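Local coordinates for protein amine Dehydrogenase (Pseudomonas putida, PDB 1JMX) that forms the beta-propeller subunit of a bacterial quinohemoprotein amine dehydrogenase, which probably oxidises primary amines and passes the electrons on through heme c, at residues 43-48 with 93-98; 160-163 with 169-172. All blocks are in the same frame, centred on the assembly; numbering follows the deposited sequence.

In the fold
Following the chain from the N terminus, strands 12-18, 22-27 and 32-38, a sheet completed by the C-terminal strand 345-348, lead into 43-48, where contact 1 opens. Strands 56-61, 66-71 and 76-82 then complete the next blade of the propeller before the chain returns at 93-98, so contact 1 closes a long loop round one whole four-stranded sheet and ties it to strand 89-99, which begins the following blade. Contact 2 opens only after that blade is finished: 160-163 and 169-172 form a local hairpin in the sheet after it. The two loops lie in series, neither nested nor crossed. The centres of contacts 1 and 2 are about 18 Å apart, yet the contacts touch, Ala98 CB packing against Leu161 CD1 at 3.7 Å.

Contact 1 of 2, residues 43-48 with 93-98; sequences FGPGTA and SMYSFA
The Tyr95 ring takes Thr47 at one edge, where OG1 lies near the ring plane beside the CD2-CE2 bond, 3.3 Å from each of these two carbons, while Pro45 comes in obliquely with its CB 3.4 Å from the same CE2. Outside the two segments Phe200 stacks on the ring and Tyr64 meets it edge-to-face. The chi1 of Thr47, -59°, sets OG1 beside its own backbone N and turns it to the tyrosine. Pro45 and Tyr95 run antiparallel as side chains, each passing the other, and the proline CB also lies 3.7 Å from Tyr95 OH.

This is packing between adjacent blades of a beta-propeller, with the centre of the contact about 8 Å from the centre of the chain: 47-50 is an outermost strand of one sheet, and 93-98 lies on strand 89-99 of the next. A cis peptide precedes Pro45, and Gly46 and Thr47 together face Leu60 in a G1 beta bulge; a CB on Gly46 would run into Phe43 CE1. No hydrogen bond links 43-48 to 93-98. The phenol is instead held from outside them, Tyr95 OH sharing hydrogen bonds with the hydroxyls of Tyr64 and Thr341.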
loop_
_atom_site.group_PDB
_atom_site.type_symbol
_atom_site.label_atom_id
_atom_site.label_comp_id
_atom_site.label_asym_id
_atom_site.label_seq_id
_atom_site.Cartn_x
_atom_site.Cartn_y
_atom_site.Cartn_z
ATOM N N PHE B 43 13.189 -18.644 8.180
ATOM C CA PHE B 43 14.012 -17.582 7.594
ATOM C C PHE B 43 13.406 -16.198 7.811
ATOM O O PHE B 43 12.190 -16.048 7.873
ATOM C CB PHE B 43 14.175 -17.834 6.089
ATOM C CG PHE B 43 15.118 -16.876 5.394
ATOM C CD1 PHE B 43 16.476 -17.168 5.293
ATOM C CD2 PHE B 43 14.640 -15.704 4.808
ATOM C CE1 PHE B 43 17.343 -16.316 4.621
ATOM C CE2 PHE B 43 15.497 -14.848 4.137
ATOM C CZ PHE B 43 16.857 -15.157 4.041
ATOM N N GLY B 44 14.269 -15.190 7.888
ATOM C CA GLY B 44 13.810 -13.828 8.078
ATOM C C GLY B 44 14.463 -13.139 9.254
ATOM O O GLY B 44 14.165 -13.477 10.394
ATOM N N PRO B 45 15.365 -12.171 9.018
ATOM C CA PRO B 45 15.807 -11.691 7.704
ATOM C C PRO B 45 16.916 -12.539 7.088
ATOM O O PRO B 45 17.188 -12.450 5.894
ATOM C CB PRO B 45 16.309 -10.291 8.019
ATOM C CG PRO B 45 16.909 -10.456 9.376
ATOM C CD PRO B 45 15.877 -11.297 10.092
ATOM N N GLY B 46 17.541 -13.371 7.910
ATOM C CA GLY B 46 18.623 -14.209 7.438
ATOM C C GLY B 46 19.933 -13.446 7.382
ATOM O O GLY B 46 20.893 -13.911 6.793
ATOM N N THR B 47 19.977 -12.281 8.008
ATOM C CA THR B 47 21.173 -11.452 8.019
ATOM C C THR B 47 22.295 -12.116 8.811
ATOM O O THR B 47 22.134 -12.400 10.002
ATOM C CB THR B 47 20.867 -10.071 8.621
ATOM O OG1 THR B 47 19.848 -9.436 7.845
ATOM C CG2 THR B 47 22.113 -9.189 8.631
ATOM N N ALA B 48 23.438 -12.330 8.158
ATOM C CA ALA B 48 24.578 -12.979 8.802
ATOM C C ALA B 48 25.859 -12.159 8.859
ATOM O O ALA B 48 26.083 -11.252 8.050
ATOM C CB ALA B 48 24.866 -14.323 8.138
ATOM N N SER B 93 14.233 -7.707 16.654
ATOM C CA SER B 93 15.449 -6.964 16.390
ATOM C C SER B 93 15.453 -6.448 14.936
ATOM O O SER B 93 15.435 -7.233 13.990
ATOM C CB SER B 93 16.661 -7.853 16.662
ATOM O OG SER B 93 17.864 -7.194 16.328
ATOM N N MET B 94 15.452 -5.129 14.771
ATOM C CA MET B 94 15.466 -4.522 13.441
ATOM C C MET B 94 16.888 -4.513 12.890
ATOM O O MET B 94 17.516 -3.456 12.801
ATOM C CB MET B 94 14.914 -3.091 13.496
ATOM C CG MET B 94 14.505 -2.514 12.147
ATOM S SD MET B 94 13.186 -3.462 11.345
ATOM C CE MET B 94 12.122 -3.796 12.729
ATOM N N TYR B 95 17.381 -5.699 12.523
ATOM C CA TYR B 95 18.738 -5.876 11.995
ATOM C C TYR B 95 19.801 -5.401 13.000
ATOM O O TYR B 95 20.931 -5.111 12.611
ATOM C CB TYR B 95 18.905 -5.115 10.671
ATOM C CG TYR B 95 18.007 -5.598 9.559
ATOM C CD1 TYR B 95 16.751 -5.031 9.351
ATOM C CD2 TYR B 95 18.403 -6.633 8.728
ATOM C CE1 TYR B 95 15.910 -5.486 8.345
ATOM C CE2 TYR B 95 17.572 -7.098 7.714
ATOM C CZ TYR B 95 16.326 -6.525 7.530
ATOM O OH TYR B 95 15.493 -7.015 6.550
ATOM N N SER B 96 19.444 -5.375 14.287
ATOM C CA SER B 96 20.337 -4.889 15.334
ATOM C C SER B 96 21.024 -5.949 16.182
ATOM O O SER B 96 20.520 -6.329 17.235
ATOM C CB SER B 96 19.595 -3.902 16.242
ATOM N N PHE B 97 22.197 -6.385 15.733
ATOM C CA PHE B 97 23.010 -7.383 16.436
ATOM C C PHE B 97 24.488 -7.179 16.067
ATOM O O PHE B 97 24.798 -6.647 15.002
ATOM C CB PHE B 97 22.552 -8.822 16.106
ATOM N N ALA B 98 25.399 -7.559 16.954
ATOM C CA ALA B 98 26.832 -7.405 16.688
ATOM C C ALA B 98 27.632 -8.427 17.488
ATOM O O ALA B 98 27.175 -8.908 18.520
ATOM C CB ALA B 98 27.291 -5.979 17.031
#

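Contact 2 of 2, residues 160-163 with 169-172; sequences SLYV and YKMD
Val163 and Tyr169 meet on the apolar face of this strand pair, CG1 of the valine 4.1 Å from CD1 of the ring, and beside them Leu161 CB sits 4.3 Å from Met171 CB. Val163 CG2 reaches diagonally to Met171 CB as well. Met146, Met153 and Leu127 pack against this layer, the last from strand 126-131 of the preceding sheet, and Tyr178 meets the Tyr169 ring edge-to-face. Beneath the side chains runs the backbone of an antiparallel beta hairpin, the two middle strands of a four-stranded propeller blade. Leu161 with Met171 and Val163 with Tyr169 are hydrogen-bonded pairs, each joined by two bonds; the straightest, Tyr169 N to Val163 O, is 2.8 Å long with 168° at the hydrogen.

Between them Tyr162 and Lys170 form the non-hydrogen-bonded pair and carry the other face. Their side chains run alongside each other in the same direction, Lys170 CG 3.8 Å from Tyr162 CE2. The lysine chain is extended until chi4, where a turn to 58° brings NZ back to donate a 2.8 Å hydrogen bond to Tyr162 OH. Without the phenol, as with an alanine at Tyr162, Lys170 NZ would probably lose this acceptor and the lysine chain would be less restrained, having lost the ring beside CB and CG. At the partly exposed edge, Ser160 OG stands 3.2 Å from Lys170 NZ.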
loop_
_atom_site.group_PDB
_atom_site.type_symbol
_atom_site.label_atom_id
_atom_site.label_comp_id
_atom_site.label_asym_id
_atom_site.label_seq_id
_atom_site.Cartn_x
_atom_site.Cartn_y
_atom_site.Cartn_z
ATOM N N SER B 160 34.224 -1.238 21.861
ATOM C CA SER B 160 33.127 -0.262 21.797
ATOM C C SER B 160 32.070 -0.666 20.771
ATOM O O SER B 160 32.380 -1.278 19.756
ATOM C CB SER B 160 33.652 1.135 21.457
ATOM O OG SER B 160 34.308 1.700 22.573
ATOM N N LEU B 161 30.828 -0.288 21.024
ATOM C CA LEU B 161 29.741 -0.644 20.127
ATOM C C LEU B 161 29.165 0.584 19.438
ATOM O O LEU B 161 28.655 1.496 20.087
ATOM C CB LEU B 161 28.638 -1.371 20.911
ATOM C CG LEU B 161 27.566 -2.165 20.164
ATOM C CD1 LEU B 161 28.194 -3.395 19.534
ATOM C CD2 LEU B 161 26.463 -2.568 21.134
ATOM N N TYR B 162 29.308 0.629 18.119
ATOM C CA TYR B 162 28.765 1.725 17.328
ATOM C C TYR B 162 27.348 1.350 16.959
ATOM O O TYR B 162 27.101 0.313 16.353
ATOM C CB TYR B 162 29.643 2.002 16.110
ATOM C CG TYR B 162 30.891 2.736 16.524
ATOM C CD1 TYR B 162 32.094 2.055 16.725
ATOM C CD2 TYR B 162 30.849 4.105 16.796
ATOM C CE1 TYR B 162 33.221 2.715 17.193
ATOM C CE2 TYR B 162 31.968 4.773 17.262
ATOM C CZ TYR B 162 33.150 4.076 17.459
ATOM O OH TYR B 162 34.256 4.744 17.912
ATOM N N VAL B 163 26.420 2.172 17.425
ATOM C CA VAL B 163 24.995 1.952 17.239
ATOM C C VAL B 163 24.333 2.966 16.319
ATOM O O VAL B 163 24.354 4.163 16.581
ATOM C CB VAL B 163 24.278 2.005 18.617
ATOM C CG1 VAL B 163 22.789 1.825 18.456
ATOM C CG2 VAL B 163 24.855 0.949 19.552
ATOM N N TYR B 169 25.718 6.246 17.750
ATOM C CA TYR B 169 26.221 6.276 19.111
ATOM C C TYR B 169 27.423 5.371 19.301
ATOM O O TYR B 169 27.636 4.432 18.548
ATOM C CB TYR B 169 25.137 5.830 20.086
ATOM C CG TYR B 169 23.811 6.494 19.881
ATOM C CD1 TYR B 169 22.730 5.774 19.383
ATOM C CD2 TYR B 169 23.624 7.836 20.199
ATOM C CE1 TYR B 169 21.499 6.367 19.213
ATOM C CE2 TYR B 169 22.392 8.443 20.030
ATOM C CZ TYR B 169 21.336 7.701 19.538
ATOM O OH TYR B 169 20.105 8.281 19.384
ATOM N N LYS B 170 28.217 5.695 20.313
ATOM C CA LYS B 170 29.386 4.918 20.676
ATOM C C LYS B 170 29.001 4.433 22.062
ATOM O O LYS B 170 28.822 5.227 22.981
ATOM C CB LYS B 170 30.613 5.812 20.733
ATOM C CG LYS B 170 31.894 5.073 21.045
ATOM C CD LYS B 170 33.048 6.052 21.120
ATOM C CE LYS B 170 34.314 5.362 21.569
ATOM N NZ LYS B 170 34.647 4.251 20.639
ATOM N N MET B 171 28.862 3.126 22.213
ATOM C CA MET B 171 28.420 2.578 23.484
ATOM C C MET B 171 29.374 1.635 24.195
ATOM O O MET B 171 30.027 0.799 23.575
ATOM C CB MET B 171 27.062 1.898 23.285
ATOM C CG MET B 171 26.468 1.262 24.519
ATOM S SD MET B 171 24.878 0.565 24.133
ATOM C CE MET B 171 24.041 0.825 25.654
ATOM N N ASP B 172 29.447 1.813 25.514
ATOM C CA ASP B 172 30.263 0.992 26.393
ATOM C C ASP B 172 29.366 -0.188 26.762
ATOM O O ASP B 172 28.346 -0.002 27.415
ATOM C CB ASP B 172 30.609 1.782 27.655
ATOM C CG ASP B 172 31.599 1.063 28.550
ATOM O OD1 ASP B 172 32.424 1.748 29.186
ATOM O OD2 ASP B 172 31.566 -0.176 28.639
#